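Local structure of oxidoreductase, NAD-binding/iron-sulfur cluster-binding protein (Nitratireductor pacificus pht-3B, 6ZXU) at residues A93-A98 / M190-R195; A104-N109 / G240-A245; P342-M347 / S445-M450; M470-R475 / T521-S526; Q675-Y680 / A705-A710. The protein catalyses the catabolic removal of halogen from its substrates by reductive chemistry, using bound cobalamin and two [4Fe-4S] clusters. All coordinates share one frame; numbering follows the deposited sequence.

Interaction 1 (A93-A98 / M190-R195)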
# COMPACT_ATOMS: atom_id res chain seq x y z
N ALA A 93 -26.44 -2.65 -0.67
CA ALA A 93 -26.92 -2.02 0.50
C ALA A 93 -28.18 -1.17 0.21
O ALA A 93 -28.41 -0.73 -0.92
CB ALA A 93 -25.82 -1.14 1.08
N PRO A 94 -28.94 -0.85 1.26
CA PRO A 94 -29.98 0.14 1.12
C PRO A 94 -29.44 1.50 0.73
O PRO A 94 -28.31 1.90 1.13
CB PRO A 94 -30.60 0.24 2.54
CG PRO A 94 -30.17 -0.97 3.23
CD PRO A 94 -28.81 -1.32 2.65
N LEU A 95 -30.23 2.19 -0.09
CA LEU A 95 -29.84 3.50 -0.52
C LEU A 95 -30.11 4.50 0.57
O LEU A 95 -31.21 4.60 1.08
CB LEU A 95 -30.58 3.85 -1.78
CG LEU A 95 -30.18 5.14 -2.44
CD1 LEU A 95 -28.94 4.97 -3.29
CD2 LEU A 95 -31.32 5.69 -3.29
N GLY A 96 -29.09 5.21 0.98
CA GLY A 96 -29.23 6.29 1.95
C GLY A 96 -29.47 7.65 1.29
O GLY A 96 -29.75 7.75 0.13
N ASP A 97 -29.32 8.68 2.10
CA ASP A 97 -29.70 10.07 1.74
C ASP A 97 -28.48 10.89 1.29
O ASP A 97 -28.63 12.11 1.15
CB ASP A 97 -30.33 10.81 3.01
N ALA A 98 -27.27 10.30 1.20
CA ALA A 98 -26.04 11.12 1.15
C ALA A 98 -25.22 10.99 -0.10
O ALA A 98 -24.14 11.58 -0.15
CB ALA A 98 -25.17 10.83 2.38
N MET A 190 -22.82 1.88 -1.72
CA MET A 190 -23.47 3.19 -1.83
C MET A 190 -24.97 3.05 -2.19
O MET A 190 -25.72 4.02 -2.09
CB MET A 190 -22.76 4.02 -2.89
CG MET A 190 -21.49 4.67 -2.35
SD MET A 190 -20.85 5.97 -3.46
CE MET A 190 -20.63 5.10 -5.03
N GLY A 191 -25.41 1.85 -2.59
CA GLY A 191 -26.83 1.56 -2.73
C GLY A 191 -27.24 1.26 -4.16
O GLY A 191 -28.43 1.14 -4.41
N PHE A 192 -26.30 1.04 -5.07
CA PHE A 192 -26.60 0.86 -6.48
C PHE A 192 -26.10 -0.44 -6.95
O PHE A 192 -24.95 -0.82 -6.67
CB PHE A 192 -25.97 2.01 -7.35
CG PHE A 192 -26.40 3.37 -6.97
CD1 PHE A 192 -25.81 4.04 -5.89
CD2 PHE A 192 -27.44 4.00 -7.64
CE1 PHE A 192 -26.26 5.27 -5.46
CE2 PHE A 192 -27.86 5.24 -7.23
CZ PHE A 192 -27.26 5.89 -6.16
N PRO A 193 -26.92 -1.21 -7.66
CA PRO A 193 -26.42 -2.42 -8.28
C PRO A 193 -25.30 -2.17 -9.26
O PRO A 193 -25.28 -1.17 -9.99
CB PRO A 193 -27.65 -2.97 -9.02
CG PRO A 193 -28.78 -2.49 -8.15
CD PRO A 193 -28.39 -1.11 -7.76
N ALA A 194 -24.34 -3.04 -9.23
CA ALA A 194 -23.09 -2.92 -10.03
C ALA A 194 -22.38 -4.23 -10.12
O ALA A 194 -22.43 -5.06 -9.18
CB ALA A 194 -22.19 -1.88 -9.38
N ARG A 195 -21.81 -4.48 -11.24
CA ARG A 195 -21.20 -5.75 -11.53
C ARG A 195 -19.85 -5.50 -12.20
O ARG A 195 -19.73 -4.63 -13.09
CB ARG A 195 -22.10 -6.53 -12.46
CG ARG A 195 -21.53 -7.75 -13.15
CD ARG A 195 -21.20 -8.84 -12.20
NE ARG A 195 -21.31 -10.19 -12.76
CZ ARG A 195 -20.44 -10.85 -13.50
NH1 ARG A 195 -19.28 -10.36 -13.92
NH2 ARG A 195 -20.75 -12.12 -13.86
O HOH W 1 -30.16 -0.16 -2.62
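Ala-93 and Leu-95 meet the chain at Gly-191, where helix 168-190 ends in a Schellman motif before the polypeptide runs on to strand 194-198. Ala-93 makes its approach through the backbone: its carbonyl O lies 3.3 Å from Gly-191 CA, a CA-H...O contact with an angle of 153° at the hydrogen. A water donates to Gly-191 O over 2.8 Å and also to Ala-93 O, bridging two acceptors that cannot bond each other; its link to Ala-93 O is unusually short, and the exact geometry there is doubtful. A backbone bond between Ala-93 and Arg-188 joins the loop to the last turn of the helix as well. Pro-94 contributes its carbonyl rather than its ring, with O 4.1 Å from Gly-191 CA. Leu-95 carries the apolar part of the contact. Its CG is anti to the backbone N (chi1 -174°), and one branch, CD1, does the touching, 3.6 Å from Met-190 O. The absence of a side chain at Gly-191 matters for this fit. Its positive phi of 115° would jam a CB against the preceding carbonyl O, and that CB would also collide with Leu-95 CD1. Past the glycine, Phe-192 starts out away from the loop, yet the far end of its ring returns to the leucine, while the ring also meets that of Tyr-241. The methyl reaches the phenyl group at an oblique angle, with Leu-95 CD1 3.5 Å from Phe-192 CZ and equally near Phe-192 CE1.

Interaction 2 (A104-N109 / G240-A245); sequences ARRAEN and GYALAA
The helical turn of Ala-104 and Ala-107 lies against the loop that follows strand 232-239, with the CA atoms of Ala-104 and Ala-244 5.0 Å apart and those of Ala-107 and Leu-243 5.1 Å apart. Such close backbones suit the small residues between them: Ala-107 CB sits 4.1 Å from Ala-244 CB. Leu-243 CD2 packs 3.8 Å from Arg-106 CB. Arg-106 reaches across to the loop. Its CG stands anti to the carbonyl carbon (chi1 -68°), and from there the chain runs extended to NE over one face of Tyr-241. CD makes a CH-pi contact 4.0 Å from the centroid of the Tyr-241 ring. Beyond it the guanidinium lies nearly flat on the ring, their planes 17° apart, with Tyr-241 CE1 under the guanidinium, offset toward the rim of that group. The group is held in this orientation by NH1, which donates to Ala-242 O over 3.2 Å at 165°, within the guanidinium plane and onto a carbonyl lone pair, and by NE, which binds Pro-100 O. A water accepts from both NH1 and Ala-242 N. At the other end of the ring, Tyr-241 OH gives its proton to a second water 2.6 Å away, which in turn donates to Arg-106 O and Asn-109 OD1. An alanine at Arg-106 would probably leave Ala-242 O and Pro-100 O without these donors and strip the cover from one face of Tyr-241. Ala-107 and Leu-243 both touch Ile-124 of strand 121-126, so the contact belongs to the packing of helix 103-116 on the antiparallel sheet that also holds strand 232-239.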
# COMPACT_ATOMS: atom_id res chain seq x y z
N ALA A 104 -21.56 14.26 -13.00
CA ALA A 104 -20.19 14.73 -13.21
C ALA A 104 -19.37 14.56 -11.93
O ALA A 104 -18.29 14.04 -12.00
CB ALA A 104 -20.16 16.20 -13.63
N ARG A 105 -19.94 14.89 -10.79
CA ARG A 105 -19.28 14.63 -9.57
C ARG A 105 -19.11 13.13 -9.33
O ARG A 105 -18.06 12.66 -8.81
CB ARG A 105 -20.02 15.29 -8.43
CG ARG A 105 -19.15 15.28 -7.19
CD ARG A 105 -19.75 16.11 -6.07
NE ARG A 105 -19.06 15.79 -4.79
CZ ARG A 105 -19.57 16.06 -3.59
NH1 ARG A 105 -20.77 16.67 -3.50
NH2 ARG A 105 -18.87 15.75 -2.47
N ARG A 106 -20.13 12.36 -9.67
CA ARG A 106 -20.03 10.92 -9.50
C ARG A 106 -18.94 10.35 -10.36
O ARG A 106 -18.21 9.41 -9.95
CB ARG A 106 -21.36 10.23 -9.84
CG ARG A 106 -22.48 10.55 -8.85
CD ARG A 106 -23.77 9.99 -9.44
NE ARG A 106 -24.92 10.02 -8.52
CZ ARG A 106 -26.07 9.38 -8.80
NH1 ARG A 106 -26.20 8.68 -9.94
NH2 ARG A 106 -27.05 9.42 -7.94
N ALA A 107 -18.86 10.85 -11.56
CA ALA A 107 -17.84 10.36 -12.52
C ALA A 107 -16.42 10.67 -12.05
O ALA A 107 -15.56 9.80 -12.05
CB ALA A 107 -18.04 10.98 -13.86
N GLU A 108 -16.20 11.88 -11.61
CA GLU A 108 -14.89 12.27 -11.04
C GLU A 108 -14.49 11.34 -9.90
O GLU A 108 -13.40 10.78 -9.90
CB GLU A 108 -14.92 13.71 -10.54
CG GLU A 108 -15.07 14.69 -11.74
CD GLU A 108 -15.48 16.10 -11.35
OE1 GLU A 108 -15.65 16.39 -10.11
OE2 GLU A 108 -15.61 16.92 -12.30
N ASN A 109 -15.39 11.15 -8.96
CA ASN A 109 -15.13 10.31 -7.78
C ASN A 109 -14.79 8.89 -8.12
O ASN A 109 -13.90 8.31 -7.55
CB ASN A 109 -16.28 10.39 -6.82
CG ASN A 109 -16.20 9.34 -5.74
OD1 ASN A 109 -16.78 8.27 -5.88
ND2 ASN A 109 -15.52 9.68 -4.63
N GLY A 240 -26.23 0.97 -12.89
CA GLY A 240 -27.29 1.93 -13.12
C GLY A 240 -27.06 3.23 -12.36
O GLY A 240 -27.82 4.18 -12.53
N TYR A 241 -25.99 3.29 -11.55
CA TYR A 241 -25.46 4.57 -10.96
C TYR A 241 -25.06 5.46 -12.18
O TYR A 241 -24.07 5.19 -12.88
CB TYR A 241 -24.21 4.24 -10.10
CG TYR A 241 -23.49 5.33 -9.31
CD1 TYR A 241 -24.13 6.04 -8.37
CD2 TYR A 241 -22.14 5.49 -9.46
CE1 TYR A 241 -23.47 6.94 -7.57
CE2 TYR A 241 -21.41 6.41 -8.69
CZ TYR A 241 -22.05 7.12 -7.73
OH TYR A 241 -21.34 8.03 -6.94
N ALA A 242 -25.81 6.52 -12.41
CA ALA A 242 -25.61 7.35 -13.59
C ALA A 242 -24.37 8.19 -13.44
O ALA A 242 -24.13 8.81 -12.40
CB ALA A 242 -26.79 8.26 -13.82
N LEU A 243 -23.61 8.21 -14.52
CA LEU A 243 -22.30 8.85 -14.58
C LEU A 243 -22.20 9.69 -15.85
O LEU A 243 -22.60 9.25 -16.91
CB LEU A 243 -21.20 7.76 -14.62
CG LEU A 243 -21.11 6.77 -13.49
CD1 LEU A 243 -20.26 5.57 -13.88
CD2 LEU A 243 -20.57 7.47 -12.26
N ALA A 244 -21.47 10.82 -15.74
CA ALA A 244 -21.06 11.58 -16.95
C ALA A 244 -20.10 10.78 -17.84
O ALA A 244 -19.07 10.25 -17.34
CB ALA A 244 -20.47 12.90 -16.54
N ALA A 245 -20.44 10.60 -19.12
CA ALA A 245 -19.63 9.82 -20.04
C ALA A 245 -18.45 10.60 -20.71
O ALA A 245 -18.44 11.83 -20.71
CB ALA A 245 -20.49 9.20 -21.12
O HOH W 2 -18.83 7.92 -7.69
O HOH W 3 -28.44 6.98 -10.71

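Interaction 3 (P342-M347 / S445-M450); sequences PLALGM and SASQSM
Ser-447 and Met-450 face Ala-344 and Met-347 across a pair of nearly parallel helices, the second of which begins beside the cobalamin pocket: Ser-449, on the same turn, touches the cofactor. The axes of helix segments 342-347 and 445-450 approach to 8.8 Å with a signed crossing angle of 24°. The backbones come nearest where small residues meet, the CA atoms of Ala-344 and Ser-447 being 4.9 Å apart. Ser-447 directs its hydroxyl into the other helix: OG is anti to its own carbonyl carbon (chi1 -73°) and lies 3.5 Å from Ala-344 CB. It also rests 3.9 Å from Leu-343 CB. One turn on, the contact passes to the two methionines, whose side chains run obliquely past each other. Met-347 lays its sulfur against the partner backbone, SD being 3.7 Å from Met-450 C and 3.9 Å from Met-450 CB. The bend at its last torsion (chi3 -131°) brings the methyl CE back to within 3.6 Å of Ser-447 O. Met-450 thus receives the sulfur at its root; beyond CB its chain bends and its end leads away, its side chain touching Met-339. Gln-448, facing away from the contact, donates through NE2 to the backbone O of Gln-430, a cobalamin-binding residue, and packs on helix 432-437. Met-347, on the side facing helix 445-469, also touches Ile-182 of helix 168-190. On the flank turned away from helix 445-469, Pro-342 and Leu-345 pack on Trp-189 of helix 168-190 and on Val-646 of strand 645-647.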
# COMPACT_ATOMS: atom_id res chain seq x y z
N PRO A 342 -17.46 3.20 2.50
CA PRO A 342 -17.83 2.16 1.49
C PRO A 342 -16.71 1.61 0.62
O PRO A 342 -16.79 0.46 0.16
CB PRO A 342 -18.82 2.91 0.58
CG PRO A 342 -19.48 3.87 1.49
CD PRO A 342 -18.41 4.34 2.45
N LEU A 343 -15.69 2.40 0.35
CA LEU A 343 -14.56 1.93 -0.42
C LEU A 343 -13.77 0.86 0.30
O LEU A 343 -13.43 -0.17 -0.29
CB LEU A 343 -13.65 3.11 -0.81
CG LEU A 343 -12.48 2.76 -1.72
CD1 LEU A 343 -12.89 2.16 -3.06
CD2 LEU A 343 -11.61 3.99 -1.99
N ALA A 344 -13.47 1.10 1.58
CA ALA A 344 -12.85 0.07 2.40
C ALA A 344 -13.72 -1.21 2.50
O ALA A 344 -13.23 -2.33 2.39
CB ALA A 344 -12.61 0.63 3.79
N LEU A 345 -15.01 -1.05 2.68
CA LEU A 345 -15.94 -2.19 2.64
C LEU A 345 -15.87 -2.95 1.31
O LEU A 345 -16.01 -4.18 1.29
CB LEU A 345 -17.39 -1.77 2.92
CG LEU A 345 -17.62 -1.42 4.40
CD1 LEU A 345 -18.88 -0.64 4.62
CD2 LEU A 345 -17.72 -2.72 5.21
N GLY A 346 -15.59 -2.28 0.21
CA GLY A 346 -15.38 -2.99 -1.10
C GLY A 346 -14.17 -3.84 -1.08
O GLY A 346 -14.07 -4.82 -1.82
N MET A 347 -13.15 -3.46 -0.28
CA MET A 347 -11.90 -4.27 -0.21
C MET A 347 -12.00 -5.45 0.75
O MET A 347 -11.29 -6.43 0.57
CB MET A 347 -10.75 -3.38 0.22
CG MET A 347 -10.47 -2.29 -0.79
SD MET A 347 -9.12 -1.23 -0.19
CE MET A 347 -9.66 0.43 -0.34
N SER A 445 -8.83 7.67 5.60
CA SER A 445 -7.57 7.21 6.20
C SER A 445 -7.44 5.69 6.18
O SER A 445 -6.47 5.16 5.65
CB SER A 445 -7.44 7.72 7.63
OG SER A 445 -6.28 7.21 8.22
N ALA A 446 -8.44 5.00 6.69
CA ALA A 446 -8.39 3.58 6.71
C ALA A 446 -8.43 2.97 5.31
O ALA A 446 -7.87 1.88 5.10
CB ALA A 446 -9.52 3.01 7.52
N SER A 447 -9.06 3.65 4.35
CA SER A 447 -9.03 3.15 2.97
C SER A 447 -7.64 3.23 2.39
O SER A 447 -7.26 2.37 1.56
CB SER A 447 -10.05 3.95 2.09
OG SER A 447 -11.39 3.59 2.36
N GLN A 448 -6.84 4.21 2.79
CA GLN A 448 -5.44 4.25 2.38
C GLN A 448 -4.66 3.09 2.96
O GLN A 448 -3.87 2.44 2.26
CB GLN A 448 -4.78 5.58 2.78
CG GLN A 448 -5.25 6.79 1.96
CD GLN A 448 -4.24 7.95 1.96
OE1 GLN A 448 -4.34 8.87 2.79
NE2 GLN A 448 -3.23 7.90 1.04
N SER A 449 -4.88 2.79 4.20
CA SER A 449 -4.25 1.59 4.85
C SER A 449 -4.66 0.30 4.17
O SER A 449 -3.82 -0.54 3.85
CB SER A 449 -4.64 1.52 6.34
OG SER A 449 -4.10 2.60 7.03
N MET A 450 -5.95 0.15 3.91
CA MET A 450 -6.48 -1.13 3.40
C MET A 450 -6.08 -1.39 1.97
O MET A 450 -5.85 -2.54 1.61
CB MET A 450 -8.01 -1.19 3.54
CG MET A 450 -8.55 -1.27 4.96
SD MET A 450 -8.01 -2.80 5.81
CE MET A 450 -7.40 -2.11 7.41

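Interaction 4 (M470-R475 / T521-S526)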
# COMPACT_ATOMS: atom_id res chain seq x y z
N MET A 470 7.93 -24.34 -6.44
CA MET A 470 9.32 -24.81 -6.61
C MET A 470 9.80 -25.75 -5.50
O MET A 470 10.98 -26.11 -5.47
CB MET A 470 10.23 -23.57 -6.70
CG MET A 470 9.89 -22.61 -7.83
SD MET A 470 11.06 -21.27 -8.08
CE MET A 470 10.80 -20.31 -6.58
N GLY A 471 8.94 -26.04 -4.54
CA GLY A 471 9.25 -26.92 -3.43
C GLY A 471 9.99 -26.28 -2.29
O GLY A 471 10.78 -26.95 -1.59
N TYR A 472 9.70 -24.99 -2.03
CA TYR A 472 10.24 -24.29 -0.86
C TYR A 472 9.12 -23.73 -0.06
O TYR A 472 8.28 -22.99 -0.60
CB TYR A 472 11.22 -23.20 -1.31
CG TYR A 472 12.44 -23.76 -1.93
CD1 TYR A 472 13.53 -24.14 -1.14
CD2 TYR A 472 12.54 -23.94 -3.29
CE1 TYR A 472 14.67 -24.70 -1.69
CE2 TYR A 472 13.66 -24.51 -3.85
CZ TYR A 472 14.74 -24.85 -3.05
OH TYR A 472 15.86 -25.36 -3.64
N SER A 473 9.01 -24.12 1.19
CA SER A 473 7.89 -23.74 2.01
C SER A 473 7.87 -22.15 2.09
O SER A 473 8.91 -21.53 2.11
CB SER A 473 8.03 -24.30 3.41
OG SER A 473 6.88 -24.13 4.17
N ALA A 474 6.69 -21.59 2.10
CA ALA A 474 6.54 -20.12 2.11
C ALA A 474 5.16 -19.79 2.59
O ALA A 474 4.18 -20.47 2.24
CB ALA A 474 6.80 -19.56 0.75
N ARG A 475 5.07 -18.77 3.44
CA ARG A 475 3.82 -18.29 3.98
C ARG A 475 3.83 -16.77 4.00
O ARG A 475 4.81 -16.16 4.43
CB ARG A 475 3.64 -18.82 5.38
CG ARG A 475 2.33 -18.38 5.94
CD ARG A 475 1.88 -19.12 7.12
NE ARG A 475 0.66 -18.50 7.66
CZ ARG A 475 -0.61 -18.86 7.40
NH1 ARG A 475 -0.90 -19.86 6.58
NH2 ARG A 475 -1.59 -18.23 7.99
N THR A 521 10.06 -17.66 3.84
CA THR A 521 10.35 -18.76 2.97
C THR A 521 11.64 -19.46 3.35
O THR A 521 12.50 -18.89 3.98
CB THR A 521 10.37 -18.32 1.50
OG1 THR A 521 10.48 -19.44 0.61
CG2 THR A 521 11.42 -17.29 1.18
N ASP A 522 11.80 -20.68 2.80
CA ASP A 522 13.10 -21.40 2.82
C ASP A 522 13.92 -21.28 1.55
O ASP A 522 15.07 -21.73 1.53
CB ASP A 522 12.86 -22.91 3.15
CG ASP A 522 12.40 -23.11 4.57
OD1 ASP A 522 12.83 -22.31 5.51
OD2 ASP A 522 11.56 -24.06 4.74
N LEU A 523 13.42 -20.61 0.50
CA LEU A 523 14.24 -20.40 -0.68
C LEU A 523 15.52 -19.71 -0.37
O LEU A 523 15.53 -18.62 0.18
CB LEU A 523 13.48 -19.61 -1.71
CG LEU A 523 14.20 -19.33 -2.99
CD1 LEU A 523 14.30 -20.62 -3.79
CD2 LEU A 523 13.49 -18.25 -3.80
N PRO A 524 16.68 -20.31 -0.68
CA PRO A 524 17.97 -19.65 -0.37
C PRO A 524 18.22 -18.40 -1.18
O PRO A 524 18.17 -18.45 -2.41
CB PRO A 524 19.06 -20.74 -0.70
CG PRO A 524 18.29 -22.01 -0.58
CD PRO A 524 16.87 -21.72 -1.07
N MET A 525 18.48 -17.28 -0.46
CA MET A 525 18.65 -15.98 -1.09
C MET A 525 19.74 -15.23 -0.39
O MET A 525 19.79 -15.33 0.84
CB MET A 525 17.34 -15.18 -0.99
CG MET A 525 16.17 -15.77 -1.70
SD MET A 525 14.55 -15.00 -1.39
CE MET A 525 14.34 -15.38 0.34
N SER A 526 20.52 -14.46 -1.11
CA SER A 526 21.39 -13.47 -0.48
C SER A 526 20.56 -12.36 0.21
O SER A 526 19.52 -11.92 -0.30
CB SER A 526 22.30 -12.82 -1.48
OG SER A 526 23.02 -13.82 -2.15
O HOH W 4 10.86 -25.85 2.62
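Ser-473 O is gripped by two donors from the facing segment: Asp-522 N at 3.1 Å and Thr-521 OG1 at 3.0 Å, the hydroxyl tilted 32° from the carbonyl plane. Thr-521 CA adds a CA-H...O contact to the same oxygen, 3.2 Å away. The hydroxyl has a second role, for Thr-521 OG1 accepts from Leu-523 N over 3.2 Å along an almost straight line (178°), forming an ST turn as the chain leaves its strand. OG1, anti to its own backbone N (chi1 -172°), is carried between Ser-473 O and Leu-523 N, giving to the first and accepting from the second. A valine at Thr-521 would probably leave Ser-473 O with one donor fewer and Leu-523 N without its acceptor, so the turn could shift. Ala-474 and Thr-521 form an antiparallel non-hydrogen-bonded pair between strand 474-477, an outermost strand of its four-stranded sheet, and the end of strand 514-521. Their side chains lie on one face of that sheet, Ala-474 CB 3.7 Å from Thr-521 OG1, and both pack on Cys-467 of helix 445-469. Ahead of the strand, after the Schellman motif at Gly-471, Tyr-472 takes up the apolar side. Leu-523, crossing it at about a right angle, sets CD1 over one face of the Tyr-472 ring, 4.0 Å from the centroid in a CH-pi contact. Pro-524 CD approaches obliquely, 3.8 Å from Tyr-472 CE1. On the polar side Asp-522 binds Lys-363 through OD2 in a salt bridge and takes Asp-421 N on OD1, while Ser-473 OG bonds to Glu-362 O.

Interaction 5 (Q675-Y680 / A705-A710)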
# COMPACT_ATOMS: atom_id res chain seq x y z
N GLN A 675 6.50 15.63 28.94
CA GLN A 675 5.63 14.60 28.40
C GLN A 675 5.99 13.23 29.04
O GLN A 675 7.15 12.86 29.08
CB GLN A 675 5.77 14.49 26.89
CG GLN A 675 4.92 13.40 26.26
CD GLN A 675 5.32 13.14 24.83
OE1 GLN A 675 6.49 13.03 24.52
NE2 GLN A 675 4.35 13.08 23.94
N LYS A 676 4.98 12.52 29.55
CA LYS A 676 5.14 11.20 30.11
C LYS A 676 4.25 10.23 29.39
O LYS A 676 3.03 10.32 29.43
CB LYS A 676 4.81 11.17 31.60
CG LYS A 676 5.54 12.22 32.41
CD LYS A 676 7.03 12.07 32.40
CE LYS A 676 7.66 13.25 33.13
NZ LYS A 676 9.14 13.29 32.97
N LEU A 677 4.86 9.31 28.69
CA LEU A 677 4.19 8.28 27.95
C LEU A 677 4.29 6.93 28.72
O LEU A 677 5.16 6.75 29.56
CB LEU A 677 4.82 8.18 26.52
CG LEU A 677 4.77 9.48 25.68
CD1 LEU A 677 5.47 9.23 24.39
CD2 LEU A 677 3.33 9.98 25.38
N ALA A 678 3.39 6.01 28.38
CA ALA A 678 3.39 4.66 28.93
C ALA A 678 3.96 3.70 27.87
O ALA A 678 3.76 3.92 26.65
CB ALA A 678 2.00 4.24 29.30
N MET A 679 4.77 2.76 28.29
CA MET A 679 5.29 1.73 27.38
C MET A 679 4.89 0.35 27.89
O MET A 679 4.71 0.17 29.08
CB MET A 679 6.80 1.81 27.22
CG MET A 679 7.57 1.69 28.47
SD MET A 679 9.30 1.34 28.31
CE MET A 679 9.93 2.40 27.01
N TYR A 680 4.79 -0.60 27.00
CA TYR A 680 4.29 -1.91 27.37
C TYR A 680 5.23 -2.97 26.80
O TYR A 680 4.90 -3.65 25.83
CB TYR A 680 2.88 -2.10 26.90
CG TYR A 680 1.94 -1.13 27.53
CD1 TYR A 680 1.50 -1.30 28.81
CD2 TYR A 680 1.59 0.04 26.88
CE1 TYR A 680 0.68 -0.37 29.44
CE2 TYR A 680 0.81 1.01 27.51
CZ TYR A 680 0.36 0.78 28.82
OH TYR A 680 -0.49 1.73 29.44
N ALA A 705 5.34 4.22 34.67
CA ALA A 705 6.55 4.03 35.54
C ALA A 705 7.64 3.28 34.80
O ALA A 705 8.82 3.53 34.97
CB ALA A 705 6.19 3.31 36.81
N GLU A 706 7.24 2.32 33.98
CA GLU A 706 8.17 1.58 33.16
C GLU A 706 8.94 2.48 32.20
O GLU A 706 10.16 2.35 32.03
CB GLU A 706 7.41 0.50 32.39
CG GLU A 706 8.26 -0.44 31.61
CD GLU A 706 8.98 -1.41 32.56
OE1 GLU A 706 8.58 -1.43 33.78
OE2 GLU A 706 9.93 -2.11 32.11
N TYR A 707 8.26 3.44 31.59
CA TYR A 707 8.92 4.38 30.71
C TYR A 707 9.91 5.28 31.46
O TYR A 707 10.99 5.46 30.96
CB TYR A 707 7.88 5.21 29.93
CG TYR A 707 8.27 5.70 28.53
CD1 TYR A 707 9.41 6.41 28.33
CD2 TYR A 707 7.46 5.49 27.48
CE1 TYR A 707 9.74 6.92 27.09
CE2 TYR A 707 7.77 5.91 26.21
CZ TYR A 707 8.89 6.63 26.02
OH TYR A 707 9.15 7.04 24.75
N ALA A 708 9.58 5.72 32.65
CA ALA A 708 10.48 6.50 33.45
C ALA A 708 11.72 5.67 33.87
O ALA A 708 12.80 6.20 34.01
CB ALA A 708 9.75 7.05 34.69
N ALA A 709 11.58 4.38 33.97
CA ALA A 709 12.68 3.53 34.39
C ALA A 709 13.50 2.98 33.21
O ALA A 709 14.47 2.31 33.43
CB ALA A 709 12.14 2.34 35.19
N ALA A 710 13.10 3.23 31.99
CA ALA A 710 13.80 2.68 30.81
C ALA A 710 15.28 3.09 30.78
O ALA A 710 15.62 4.22 31.04
CB ALA A 710 13.10 3.09 29.52
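Met-679 and Tyr-707 make the aromatic part of the contact, crossing at about a right angle. The methyl CE of Met-679 stands over one face of the Tyr-707 ring, 4.0 Å from its centroid and 13° off the normal, a CH-pi contact. The sulfur takes a lesser part: Met-679 SD lies 5.0 Å from the same centroid and oblique to the ring, which makes the pair a Met-aromatic contact too. Met-679 CG sits between the backbone N and the carbonyl carbon (chi1 58°), the crowded position, which brings CG against the helix backbone, 3.6 Å from Tyr-707 N. Further apolar contacts flank it. Leu-677 CB is 3.7 Å from Tyr-707 CE2, Met-679 CG 3.9 Å from Glu-706 CG, and Met-679 CE 4.1 Å from Ala-710 CB. The contact belongs to the C-terminal part of the chain, where the extended segment after helix 671-674 packs against helix 700-709, and a backbone bond between Met-679 and Gly-703 fastens the two. Strand 560-562 packs against the same cluster: Val-560 touches Met-679, Tyr-707 and Ala-710. Backbone groups of the extended segment also meet the tyrosine: Ala-678 C lies at the edge of the ring, in its plane, and Leu-677 O is 3.1 Å from Tyr-707 CB. Polar ends find partners elsewhere. Glu-706 OE1 forms a salt bridge with Arg-683, its chain turning away at chi2 (73°), and Tyr-707 OH is hydrogen-bonded to the backbone O of Lys-569, a residue that binds cobalamin.

In the fold
Interactions 1 and 2 touch, with Phe-192 packing on both Tyr-241 and Arg-106. Interaction 1 joins the 93-98 loop to the end of helix 168-190 at the surface, through a water and backbone carbonyls; interaction 2, partly buried, joins helix 103-116 to the loop after strand 232-239 with an arginine on a ring. Interaction 3, buried and nearest the middle of the chain, packs methionine, alanine and serine. Its helix 445-469 is followed by strand 474-477 of interaction 4, a buried contact in which two hydrogen bonds meet on one carbonyl, about 32 Å away between centres. Interaction 5, partly buried, rests on apolar and methionine-aromatic packing, its centre about 52 Å from that of interaction 2.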